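Local coordinates for glucose-inhibited division protein A-related protein, probable oxidoreductase (Thermus thermophilus, PDB 2CUL) that binds flavin-adenine dinucleotide in a Rossmann-type fold and is probably an oxidoreductase related to the glucose-inhibited division protein GidA, at residues A[99-104]-A[115-120]; A[6-11]-A[17-22]; A[92-97]-A[196-201]. All blocks are in the same frame, centred on the assembly; numbering follows the deposited sequence.

Interaction 1: residues A[99-104]-A[115-120]; sequences NRVVGV and EKVVLA. With FAD (flavin-adenine dinucleotide), chain B.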
loop_
_atom_site.group_PDB
_atom_site.type_symbol
_atom_site.label_atom_id
_atom_site.label_comp_id
_atom_site.label_asym_id
_atom_site.label_seq_id
_atom_site.Cartn_x
_atom_site.Cartn_y
_atom_site.Cartn_z
ATOM N N ASN A 99 11.814 20.069 3.063
ATOM C CA ASN A 99 10.406 19.738 2.877
ATOM C C ASN A 99 10.227 18.580 1.899
ATOM O O ASN A 99 9.112 18.284 1.475
ATOM C CB ASN A 99 9.641 20.968 2.379
ATOM C CG ASN A 99 9.970 21.323 0.945
ATOM O OD1 ASN A 99 11.015 20.940 0.420
ATOM N ND2 ASN A 99 9.081 22.074 0.304
ATOM N N ARG A 100 11.326 17.913 1.559
ATOM C CA ARG A 100 11.260 16.801 0.616
ATOM C C ARG A 100 11.408 15.413 1.234
ATOM O O ARG A 100 12.338 15.151 2.000
ATOM C CB ARG A 100 12.324 16.976 -0.473
ATOM C CG ARG A 100 12.394 15.817 -1.461
ATOM C CD ARG A 100 13.343 16.125 -2.610
ATOM N NE ARG A 100 12.772 17.097 -3.538
ATOM C CZ ARG A 100 11.811 16.820 -4.415
ATOM N NH1 ARG A 100 11.311 15.593 -4.493
ATOM N NH2 ARG A 100 11.343 17.772 -5.210
ATOM N N VAL A 101 10.479 14.525 0.886
ATOM C CA VAL A 101 10.525 13.151 1.367
ATOM C C VAL A 101 11.473 12.404 0.436
ATOM O O VAL A 101 11.267 12.379 -0.781
ATOM C CB VAL A 101 9.136 12.480 1.312
ATOM C CG1 VAL A 101 9.233 11.034 1.801
ATOM C CG2 VAL A 101 8.153 13.257 2.180
ATOM N N VAL A 102 12.512 11.806 1.009
ATOM C CA VAL A 102 13.500 11.071 0.227
ATOM C C VAL A 102 13.498 9.577 0.534
ATOM O O VAL A 102 14.270 8.815 -0.051
ATOM C CB VAL A 102 14.917 11.618 0.481
ATOM C CG1 VAL A 102 15.013 13.055 -0.003
ATOM C CG2 VAL A 102 15.243 11.533 1.963
ATOM N N GLY A 103 12.636 9.159 1.453
ATOM C CA GLY A 103 12.567 7.751 1.803
ATOM C C GLY A 103 11.832 7.570 3.113
ATOM O O GLY A 103 11.086 8.453 3.535
ATOM N N VAL A 104 12.023 6.426 3.757
ATOM C CA VAL A 104 11.374 6.186 5.039
ATOM C C VAL A 104 12.330 5.544 6.022
ATOM O O VAL A 104 13.281 4.864 5.630
ATOM C CB VAL A 104 10.139 5.247 4.929
ATOM C CG1 VAL A 104 9.051 5.892 4.084
ATOM C CG2 VAL A 104 10.556 3.893 4.356
ATOM N N GLU A 115 13.481 8.122 -5.180
ATOM C CA GLU A 115 13.364 9.449 -5.784
ATOM C C GLU A 115 11.955 9.970 -5.528
ATOM O O GLU A 115 11.738 11.167 -5.308
ATOM C CB GLU A 115 13.657 9.362 -7.282
ATOM C CG GLU A 115 15.131 9.137 -7.582
ATOM C CD GLU A 115 15.407 8.889 -9.051
ATOM O OE1 GLU A 115 14.588 9.309 -9.894
ATOM O OE2 GLU A 115 16.454 8.284 -9.358
ATOM N N LYS A 116 10.999 9.051 -5.563
ATOM C CA LYS A 116 9.606 9.366 -5.285
ATOM C C LYS A 116 9.163 8.316 -4.282
ATOM O O LYS A 116 9.500 7.140 -4.425
ATOM C CB LYS A 116 8.766 9.295 -6.560
ATOM C CG LYS A 116 9.108 10.403 -7.547
ATOM C CD LYS A 116 8.253 10.341 -8.791
ATOM C CE LYS A 116 8.575 11.506 -9.708
ATOM N NZ LYS A 116 10.033 11.578 -9.997
ATOM N N VAL A 117 8.434 8.742 -3.256
ATOM C CA VAL A 117 7.974 7.829 -2.216
ATOM C C VAL A 117 6.455 7.743 -2.224
ATOM O O VAL A 117 5.763 8.758 -2.164
ATOM C CB VAL A 117 8.467 8.290 -0.825
ATOM C CG1 VAL A 117 7.955 7.350 0.254
ATOM C CG2 VAL A 117 9.995 8.332 -0.808
ATOM N N VAL A 118 5.951 6.518 -2.305
ATOM C CA VAL A 118 4.518 6.258 -2.355
ATOM C C VAL A 118 4.028 5.524 -1.117
ATOM O O VAL A 118 4.577 4.484 -0.748
ATOM C CB VAL A 118 4.159 5.379 -3.581
ATOM C CG1 VAL A 118 2.657 5.097 -3.609
ATOM C CG2 VAL A 118 4.601 6.061 -4.870
ATOM N N LEU A 119 2.995 6.065 -0.478
ATOM C CA LEU A 119 2.406 5.425 0.688
ATOM C C LEU A 119 1.154 4.692 0.211
ATOM O O LEU A 119 0.233 5.308 -0.327
ATOM C CB LEU A 119 2.032 6.463 1.755
ATOM C CG LEU A 119 3.188 7.278 2.335
ATOM C CD1 LEU A 119 2.673 8.207 3.428
ATOM C CD2 LEU A 119 4.244 6.335 2.904
ATOM N N ALA A 120 1.143 3.373 0.384
ATOM C CA ALA A 120 0.012 2.532 -0.017
ATOM C C ALA A 120 -0.227 1.588 1.153
ATOM O O ALA A 120 -0.280 0.369 0.986
ATOM C CB ALA A 120 0.367 1.734 -1.275
HETATM P PA FAD B . -3.737 -3.381 1.613
HETATM O O1A FAD B . -4.266 -3.598 2.969
HETATM O O2A FAD B . -4.077 -4.339 0.530
HETATM O O5B FAD B . -2.146 -3.292 1.676
HETATM C C5B FAD B . -1.512 -2.440 2.631
HETATM C C4B FAD B . -0.105 -2.997 2.816
HETATM O O4B FAD B . 0.657 -1.992 3.487
HETATM C C3B FAD B . -0.029 -4.261 3.695
HETATM O O3B FAD B . 0.727 -5.285 3.086
HETATM C C2B FAD B . 0.570 -3.751 4.972
HETATM O O2B FAD B . 1.218 -4.709 5.776
HETATM C C1B FAD B . 1.473 -2.635 4.455
HETATM N N9A FAD B . 1.855 -1.634 5.448
HETATM C C8A FAD B . 1.015 -0.830 6.183
HETATM N N7A FAD B . 1.679 -0.022 7.000
HETATM C C5A FAD B . 3.009 -0.321 6.777
HETATM C C6A FAD B . 4.201 0.196 7.338
HETATM N N6A FAD B . 4.231 1.146 8.256
HETATM N N1A FAD B . 5.399 -0.334 6.886
HETATM C C2A FAD B . 5.399 -1.324 5.930
HETATM N N3A FAD B . 4.289 -1.859 5.357
HETATM C C4A FAD B . 3.124 -1.325 5.815
HETATM N N1 FAD B . -12.542 -4.879 -0.731
HETATM C C2 FAD B . -13.035 -5.912 -1.494
HETATM O O2 FAD B . -13.051 -5.846 -2.700
HETATM N N3 FAD B . -13.522 -7.054 -0.840
HETATM C C4 FAD B . -13.545 -7.216 0.528
HETATM O O4 FAD B . -13.993 -8.263 1.044
HETATM C C4X FAD B . -13.042 -6.155 1.310
HETATM N N5 FAD B . -13.041 -6.241 2.695
HETATM C C5X FAD B . -12.551 -5.204 3.467
HETATM C C6 FAD B . -12.560 -5.316 4.857
HETATM C C7 FAD B . -12.068 -4.297 5.695
HETATM C C7M FAD B . -12.105 -4.487 7.191
HETATM C C8 FAD B . -11.540 -3.105 5.079
HETATM C C8M FAD B . -10.987 -1.972 5.900
HETATM C C9 FAD B . -11.530 -2.973 3.669
HETATM C C9A FAD B . -12.028 -4.008 2.833
HETATM N N10 FAD B . -12.034 -3.919 1.396
HETATM C C10 FAD B . -12.542 -4.989 0.637
HETATM C "C1'" FAD B . -11.521 -2.691 0.665
HETATM C "C2'" FAD B . -10.160 -2.766 -0.063
HETATM O "O2'" FAD B . -10.313 -3.480 -1.261
HETATM C "C3'" FAD B . -9.062 -3.434 0.788
HETATM O "O3'" FAD B . -8.864 -2.735 2.016
HETATM C "C4'" FAD B . -7.691 -3.470 0.082
HETATM O "O4'" FAD B . -6.793 -4.346 0.759
HETATM C "C5'" FAD B . -7.121 -2.039 0.025
HETATM O "O5'" FAD B . -5.866 -2.050 -0.675
HETATM P P FAD B . -4.598 -1.242 -0.171
HETATM O O1P FAD B . -3.572 -1.493 -1.196
HETATM O O2P FAD B . -4.947 0.196 0.089
HETATM O O3P FAD B . -4.203 -1.891 1.208
HETATM O O HOH W 1 12.409 12.905 -3.345
#
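Val117 carries the apolar part of this contact, pushing its two methyl groups at different parts of residues 99-104. CG2 lies 3.6 Å from Gly103 N and 4.0 Å from Val102 C, so it rests on the peptide that joins these two residues. The same methyl is 3.8 Å from Val101 CG1, and the side chains of Val101 and Val117 cross at about a right angle. CG1 of Val117, anti to its backbone N, faces along the strand instead and comes 4.2 Å from Val104 CG1. Branched valines suit such a place, each offering two methyls in different directions. Gly103 takes backbone angles (phi 164°, psi -161°) at which a CB would press on the preceding carbonyl O.

The polar part is indirect, for no hydrogen bond passes directly between the segments. One water donates to Val101 O (2.9 Å) and to Glu115 O (2.7 Å), and accepts from Arg100 NH1, 3.1 Å away at the edge of the guanidinium and in its plane. Arg100 is extended as far as CD before turning NH1 to this water.

Strand 100-106 lies next to the edge strand 112-113 of the mixed sheet, four strands away from 116-119; their short axes are inclined at 69°, so they pack without pairing. Downstream, Ala120 O lies 3.5 Å from C5B of FAD. Hydrophobic packing and one three-bonded water therefore join these strands: two carbonyl oxygens, both acceptors, need a donor between them, and the water gives each a proton while taking one from Arg100.

Interaction 2: residues A[6-11]-A[17-22]; sequences VLIVGA and ETAFWL. With FAD (flavin-adenine dinucleotide), chain B.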
loop_
_atom_site.group_PDB
_atom_site.type_symbol
_atom_site.label_atom_id
_atom_site.label_comp_id
_atom_site.label_asym_id
_atom_site.label_seq_id
_atom_site.Cartn_x
_atom_site.Cartn_y
_atom_site.Cartn_z
ATOM N N VAL A 6 11.339 4.756 -7.654
ATOM C CA VAL A 6 10.094 4.847 -6.904
ATOM C C VAL A 6 10.130 3.835 -5.762
ATOM O O VAL A 6 10.383 2.651 -5.982
ATOM C CB VAL A 6 8.856 4.535 -7.793
ATOM C CG1 VAL A 6 7.579 4.703 -6.980
ATOM C CG2 VAL A 6 8.827 5.462 -9.005
ATOM N N LEU A 7 9.901 4.316 -4.541
ATOM C CA LEU A 7 9.866 3.463 -3.358
ATOM C C LEU A 7 8.411 3.424 -2.916
ATOM O O LEU A 7 7.813 4.464 -2.640
ATOM C CB LEU A 7 10.723 4.048 -2.230
ATOM C CG LEU A 7 10.591 3.354 -0.868
ATOM C CD1 LEU A 7 11.166 1.942 -0.942
ATOM C CD2 LEU A 7 11.338 4.167 0.187
ATOM N N ILE A 8 7.847 2.223 -2.857
ATOM C CA ILE A 8 6.455 2.047 -2.466
ATOM C C ILE A 8 6.367 1.345 -1.118
ATOM O O ILE A 8 6.965 0.286 -0.927
ATOM C CB ILE A 8 5.704 1.189 -3.505
ATOM C CG1 ILE A 8 5.812 1.838 -4.890
ATOM C CG2 ILE A 8 4.236 1.038 -3.101
ATOM C CD1 ILE A 8 5.345 0.931 -6.021
ATOM N N VAL A 9 5.623 1.944 -0.191
ATOM C CA VAL A 9 5.430 1.372 1.137
ATOM C C VAL A 9 4.067 0.682 1.183
ATOM O O VAL A 9 3.023 1.341 1.210
ATOM C CB VAL A 9 5.490 2.468 2.230
ATOM C CG1 VAL A 9 5.272 1.851 3.609
ATOM C CG2 VAL A 9 6.843 3.169 2.179
ATOM N N GLY A 10 4.087 -0.652 1.181
ATOM C CA GLY A 10 2.852 -1.418 1.216
ATOM C C GLY A 10 2.664 -2.253 -0.037
ATOM O O GLY A 10 2.431 -1.713 -1.117
ATOM N N ALA A 11 2.765 -3.572 0.106
ATOM C CA ALA A 11 2.614 -4.486 -1.020
ATOM C C ALA A 11 1.209 -5.065 -1.085
ATOM O O ALA A 11 1.031 -6.280 -1.225
ATOM C CB ALA A 11 3.639 -5.611 -0.915
ATOM N N GLU A 17 0.084 -3.256 -7.318
ATOM C CA GLU A 17 -0.339 -2.994 -8.690
ATOM C C GLU A 17 0.525 -1.867 -9.257
ATOM O O GLU A 17 0.945 -1.919 -10.412
ATOM C CB GLU A 17 -1.816 -2.595 -8.748
ATOM C CG GLU A 17 -2.394 -2.648 -10.153
ATOM C CD GLU A 17 -2.541 -4.072 -10.663
ATOM O OE1 GLU A 17 -3.327 -4.840 -10.067
ATOM O OE2 GLU A 17 -1.872 -4.424 -11.660
ATOM N N THR A 18 0.788 -0.847 -8.443
ATOM C CA THR A 18 1.625 0.264 -8.889
ATOM C C THR A 18 3.003 -0.282 -9.273
ATOM O O THR A 18 3.542 0.039 -10.337
ATOM C CB THR A 18 1.816 1.325 -7.774
ATOM O OG1 THR A 18 0.538 1.802 -7.338
ATOM C CG2 THR A 18 2.634 2.500 -8.287
ATOM N N ALA A 19 3.564 -1.114 -8.402
ATOM C CA ALA A 19 4.877 -1.707 -8.641
ATOM C C ALA A 19 4.875 -2.535 -9.917
ATOM O O ALA A 19 5.824 -2.494 -10.703
ATOM C CB ALA A 19 5.275 -2.584 -7.459
ATOM N N PHE A 20 3.797 -3.285 -10.118
ATOM C CA PHE A 20 3.666 -4.142 -11.288
ATOM C C PHE A 20 3.799 -3.395 -12.610
ATOM O O PHE A 20 4.625 -3.755 -13.446
ATOM C CB PHE A 20 2.322 -4.873 -11.255
ATOM C CG PHE A 20 2.080 -5.748 -12.452
ATOM C CD1 PHE A 20 2.685 -6.994 -12.553
ATOM C CD2 PHE A 20 1.265 -5.311 -13.492
ATOM C CE1 PHE A 20 2.481 -7.798 -13.676
ATOM C CE2 PHE A 20 1.055 -6.104 -14.619
ATOM C CZ PHE A 20 1.666 -7.351 -14.709
ATOM N N TRP A 21 2.989 -2.357 -12.804
ATOM C CA TRP A 21 3.037 -1.603 -14.049
ATOM C C TRP A 21 4.313 -0.795 -14.229
ATOM O O TRP A 21 4.786 -0.625 -15.352
ATOM C CB TRP A 21 1.811 -0.695 -14.171
ATOM C CG TRP A 21 0.550 -1.478 -14.330
ATOM C CD1 TRP A 21 -0.326 -1.831 -13.343
ATOM C CD2 TRP A 21 0.062 -2.080 -15.535
ATOM N NE1 TRP A 21 -1.328 -2.618 -13.859
ATOM C CE2 TRP A 21 -1.114 -2.787 -15.202
ATOM C CE3 TRP A 21 0.506 -2.093 -16.865
ATOM C CZ2 TRP A 21 -1.854 -3.501 -16.151
ATOM C CZ3 TRP A 21 -0.233 -2.806 -17.811
ATOM C CH2 TRP A 21 -1.399 -3.499 -17.447
ATOM N N LEU A 22 4.875 -0.296 -13.134
ATOM C CA LEU A 22 6.110 0.467 -13.233
ATOM C C LEU A 22 7.219 -0.471 -13.686
ATOM O O LEU A 22 8.004 -0.139 -14.575
ATOM C CB LEU A 22 6.483 1.084 -11.882
ATOM C CG LEU A 22 5.644 2.282 -11.425
ATOM C CD1 LEU A 22 6.063 2.692 -10.022
ATOM C CD2 LEU A 22 5.829 3.443 -12.401
HETATM P PA FAD B . -3.737 -3.381 1.613
HETATM O O1A FAD B . -4.266 -3.598 2.969
HETATM O O2A FAD B . -4.077 -4.339 0.530
HETATM O O5B FAD B . -2.146 -3.292 1.676
HETATM C C5B FAD B . -1.512 -2.440 2.631
HETATM C C4B FAD B . -0.105 -2.997 2.816
HETATM O O4B FAD B . 0.657 -1.992 3.487
HETATM C C3B FAD B . -0.029 -4.261 3.695
HETATM O O3B FAD B . 0.727 -5.285 3.086
HETATM C C2B FAD B . 0.570 -3.751 4.972
HETATM O O2B FAD B . 1.218 -4.709 5.776
HETATM C C1B FAD B . 1.473 -2.635 4.455
HETATM N N9A FAD B . 1.855 -1.634 5.448
HETATM C C8A FAD B . 1.015 -0.830 6.183
HETATM N N7A FAD B . 1.679 -0.022 7.000
HETATM C C5A FAD B . 3.009 -0.321 6.777
HETATM C C6A FAD B . 4.201 0.196 7.338
HETATM N N6A FAD B . 4.231 1.146 8.256
HETATM N N1A FAD B . 5.399 -0.334 6.886
HETATM C C2A FAD B . 5.399 -1.324 5.930
HETATM N N3A FAD B . 4.289 -1.859 5.357
HETATM C C4A FAD B . 3.124 -1.325 5.815
HETATM N N1 FAD B . -12.542 -4.879 -0.731
HETATM C C2 FAD B . -13.035 -5.912 -1.494
HETATM O O2 FAD B . -13.051 -5.846 -2.700
HETATM N N3 FAD B . -13.522 -7.054 -0.840
HETATM C C4 FAD B . -13.545 -7.216 0.528
HETATM O O4 FAD B . -13.993 -8.263 1.044
HETATM C C4X FAD B . -13.042 -6.155 1.310
HETATM N N5 FAD B . -13.041 -6.241 2.695
HETATM C C5X FAD B . -12.551 -5.204 3.467
HETATM C C6 FAD B . -12.560 -5.316 4.857
HETATM C C7 FAD B . -12.068 -4.297 5.695
HETATM C C7M FAD B . -12.105 -4.487 7.191
HETATM C C8 FAD B . -11.540 -3.105 5.079
HETATM C C8M FAD B . -10.987 -1.972 5.900
HETATM C C9 FAD B . -11.530 -2.973 3.669
HETATM C C9A FAD B . -12.028 -4.008 2.833
HETATM N N10 FAD B . -12.034 -3.919 1.396
HETATM C C10 FAD B . -12.542 -4.989 0.637
HETATM C "C1'" FAD B . -11.521 -2.691 0.665
HETATM C "C2'" FAD B . -10.160 -2.766 -0.063
HETATM O "O2'" FAD B . -10.313 -3.480 -1.261
HETATM C "C3'" FAD B . -9.062 -3.434 0.788
HETATM O "O3'" FAD B . -8.864 -2.735 2.016
HETATM C "C4'" FAD B . -7.691 -3.470 0.082
HETATM O "O4'" FAD B . -6.793 -4.346 0.759
HETATM C "C5'" FAD B . -7.121 -2.039 0.025
HETATM O "O5'" FAD B . -5.866 -2.050 -0.675
HETATM P P FAD B . -4.598 -1.242 -0.171
HETATM O O1P FAD B . -3.572 -1.493 -1.196
HETATM O O2P FAD B . -4.947 0.196 0.089
HETATM O O3P FAD B . -4.203 -1.891 1.208
#
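The end of Ile8 is the main bump of this interface: its CD1 pushes into a shallow hollow on helix 13-24, between Thr18 and Ala19. The methyl sits 3.6 Å from Ala19 N and 3.8 Å from Ala19 CB, while Thr18 CG2 forms another wall at 3.9 Å. Alanine suits the floor of this hollow because its short side chain lets the isoleucine come down onto the helix backbone. In Ile8, CG1 stands beside the backbone N (chi1 -57°) and the chain then extends, carrying CD1 out to the helix. Thr18 is turned so that its methyl faces the strand; its OG1 is hydrogen-bonded to Ser14 O, back along the helix.

A second bump comes from the helix. Leu22 CD1 settles against the branched end of Val6, 3.9 Å from CG1 and nearly as close to CB and CG2, straddled by the fork of the valine as the two side chains cross at about a right angle. The same CD1 is 4.4 Å from Ile8 CD1, so the two fittings adjoin.

Strand 6-9 and helix 13-24 open the first beta-alpha-beta unit of the Rossmann fold, which continues into strand 29-33, and the segments run nearly antiparallel at 156°. Val6 and Ile8, two apart on the strand, both face the helix, whereas Leu7 and Val9 face the other way; Val9 CG1 comes 3.9 Å from C2A of FAD. At the turn Gly10, in a probable GxGxxG pattern, brings its CA 3.2 Å from FAD O4B, an approach that a CB would block. On the helix flank away from the strand, Trp21 NE1 makes a weak hydrogen bond to Glu17 OE2, whose carboxylate also meets Leu55 N, and Lys221 lies in cation-pi contact with the indole.

Interaction 3: residues A[92-97]-A[196-201]; sequences TGLLLE and KRLEGL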
loop_
_atom_site.group_PDB
_atom_site.type_symbol
_atom_site.label_atom_id
_atom_site.label_comp_id
_atom_site.label_asym_id
_atom_site.label_seq_id
_atom_site.Cartn_x
_atom_site.Cartn_y
_atom_site.Cartn_z
ATOM N N THR A 92 8.484 3.436 9.713
ATOM C CA THR A 92 8.129 4.076 10.973
ATOM C C THR A 92 8.076 5.595 10.880
ATOM O O THR A 92 7.658 6.265 11.824
ATOM C CB THR A 92 9.137 3.700 12.076
ATOM O OG1 THR A 92 10.464 4.018 11.635
ATOM C CG2 THR A 92 9.049 2.215 12.401
ATOM N N GLY A 93 8.505 6.139 9.750
ATOM C CA GLY A 93 8.489 7.581 9.588
ATOM C C GLY A 93 9.030 8.012 8.243
ATOM O O GLY A 93 9.565 7.201 7.489
ATOM N N LEU A 94 8.889 9.294 7.933
ATOM C CA LEU A 94 9.365 9.815 6.660
ATOM C C LEU A 94 10.780 10.370 6.754
ATOM O O LEU A 94 11.107 11.099 7.695
ATOM C CB LEU A 94 8.430 10.926 6.166
ATOM C CG LEU A 94 6.943 10.586 6.011
ATOM C CD1 LEU A 94 6.215 11.785 5.417
ATOM C CD2 LEU A 94 6.776 9.366 5.112
ATOM N N LEU A 95 11.632 10.005 5.798
ATOM C CA LEU A 95 12.989 10.539 5.767
ATOM C C LEU A 95 12.858 11.864 5.031
ATOM O O LEU A 95 12.395 11.900 3.892
ATOM C CB LEU A 95 13.932 9.621 4.987
ATOM C CG LEU A 95 14.391 8.322 5.637
ATOM C CD1 LEU A 95 15.311 7.584 4.670
ATOM C CD2 LEU A 95 15.126 8.624 6.936
ATOM N N LEU A 96 13.268 12.951 5.675
ATOM C CA LEU A 96 13.145 14.265 5.062
ATOM C C LEU A 96 14.451 15.018 4.875
ATOM O O LEU A 96 15.378 14.903 5.674
ATOM C CB LEU A 96 12.219 15.154 5.901
ATOM C CG LEU A 96 10.823 14.648 6.277
ATOM C CD1 LEU A 96 10.119 15.706 7.128
ATOM C CD2 LEU A 96 10.020 14.357 5.020
ATOM N N GLU A 97 14.505 15.782 3.793
ATOM C CA GLU A 97 15.631 16.655 3.499
ATOM C C GLU A 97 14.859 17.945 3.263
ATOM O O GLU A 97 14.360 18.203 2.164
ATOM C CB GLU A 97 16.383 16.205 2.242
ATOM C CG GLU A 97 16.976 14.811 2.380
ATOM C CD GLU A 97 17.992 14.475 1.304
ATOM O OE1 GLU A 97 17.864 14.984 0.170
ATOM O OE2 GLU A 97 18.914 13.685 1.594
ATOM N N LYS A 196 0.472 16.867 -1.168
ATOM C CA LYS A 196 1.049 18.201 -1.310
ATOM C C LYS A 196 1.708 18.878 -0.118
ATOM O O LYS A 196 2.424 19.867 -0.298
ATOM C CB LYS A 196 -0.004 19.151 -1.887
ATOM C CG LYS A 196 -1.209 19.359 -0.988
ATOM C CD LYS A 196 -2.159 20.388 -1.580
ATOM C CE LYS A 196 -3.410 20.533 -0.731
ATOM N NZ LYS A 196 -3.098 20.928 0.672
ATOM N N ARG A 197 1.470 18.371 1.087
ATOM C CA ARG A 197 2.066 18.965 2.278
ATOM C C ARG A 197 3.593 18.972 2.194
ATOM O O ARG A 197 4.249 19.888 2.693
ATOM C CB ARG A 197 1.607 18.208 3.530
ATOM C CG ARG A 197 2.079 18.821 4.843
ATOM C CD ARG A 197 1.429 18.123 6.034
ATOM N NE ARG A 197 -0.015 18.346 6.084
ATOM C CZ ARG A 197 -0.599 19.377 6.691
ATOM N NH1 ARG A 197 0.135 20.292 7.313
ATOM N NH2 ARG A 197 -1.921 19.492 6.680
ATOM N N LEU A 198 4.156 17.951 1.554
ATOM C CA LEU A 198 5.602 17.847 1.392
ATOM C C LEU A 198 5.915 17.545 -0.071
ATOM O O LEU A 198 5.007 17.311 -0.865
ATOM C CB LEU A 198 6.154 16.737 2.289
ATOM C CG LEU A 198 5.938 16.941 3.793
ATOM C CD1 LEU A 198 6.298 15.677 4.556
ATOM C CD2 LEU A 198 6.783 18.111 4.269
ATOM N N GLU A 199 7.197 17.561 -0.424
ATOM C CA GLU A 199 7.612 17.285 -1.797
ATOM C C GLU A 199 8.015 15.827 -1.993
ATOM O O GLU A 199 8.459 15.170 -1.050
ATOM C CB GLU A 199 8.788 18.187 -2.182
ATOM C CG GLU A 199 8.461 19.670 -2.183
ATOM C CD GLU A 199 7.409 20.032 -3.213
ATOM O OE1 GLU A 199 7.597 19.699 -4.402
ATOM O OE2 GLU A 199 6.393 20.653 -2.838
ATOM N N GLY A 200 7.847 15.336 -3.222
ATOM C CA GLY A 200 8.206 13.970 -3.570
ATOM C C GLY A 200 7.398 12.860 -2.921
ATOM O O GLY A 200 7.788 11.692 -2.979
ATOM N N LEU A 201 6.258 13.219 -2.337
ATOM C CA LEU A 201 5.404 12.263 -1.637
ATOM C C LEU A 201 4.084 11.988 -2.345
ATOM O O LEU A 201 3.383 12.914 -2.745
ATOM C CB LEU A 201 5.119 12.785 -0.227
ATOM C CG LEU A 201 4.365 11.865 0.736
ATOM C CD1 LEU A 201 5.206 10.631 1.025
ATOM C CD2 LEU A 201 4.069 12.614 2.026
#
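Leu198 CD1 fits between two leucines of the strand, 4.0 Å from Leu94 CD1 and equally 4.0 Å from Leu96 CD2. All the direct contacts across this pair are of this kind, methyl against methyl. One methyl of Leu198 thus touches both strand leucines, whose side chains meet it differently: Leu94 at a slant, Leu96 at about a right angle. Leu94 CD1 has a further partner in Leu201 CD2 at 4.1 Å, again with the side chains at roughly a right angle. Leu201 holds CG anti to the backbone N (chi1 -173°), which presents CD2 to Leu94. Leucine suits these places because the backbones stay far apart: the nearest CA atoms, those of Leu96 and Leu198, are 9.1 Å from each other, and a branched end on a longer stem spans that gap.

The strand is the last part of 84-97, a member of the mixed sheet, beyond a corner in the chain at Gly93. The other segment is the loop after strand 194-195 together with Leu201, where strand 201-203, an outermost strand of the same sheet, begins. Gly200 has positive phi (67°), a conformation that favours glycine, where the loop bends between Leu198 and Leu201. The leucines thus join the end of the 84-97 strand to this loop, and Val101 of the neighbouring strand packs on Leu96.

No hydrogen bond crosses between the segments; the polar groups have other partners. Arg194 NH1 and NH2 bond to the carbonyls of Leu198 and Leu201 respectively. On the strand, Leu94 N is hydrogen-bonded to Asp152 OD2.

All three contacts draw on one mixed sheet. Interactions 1 and 2 have centres about 12 Å apart and meet where strands 116-119 and 6-9 pair: Val118 N lies 2.8 Å from Leu7 O, and Val118 O lies 2.8 Å from Val9 N, both probable hydrogen bonds. Both also touch FAD, through Ala120 and through Val9, Gly10 and Ala11 respectively. Interaction 3 sits about 5 Å from interaction 1, centre to centre, and is tied to it by probable hydrogen bonds from Glu199 N to Asn99 O and from Leu95 N to Gly103 O. It does not touch FAD, the Leu94 side chain staying about 9 Å away. Interactions 2 and 3 stay about 7 Å apart at their nearest atoms.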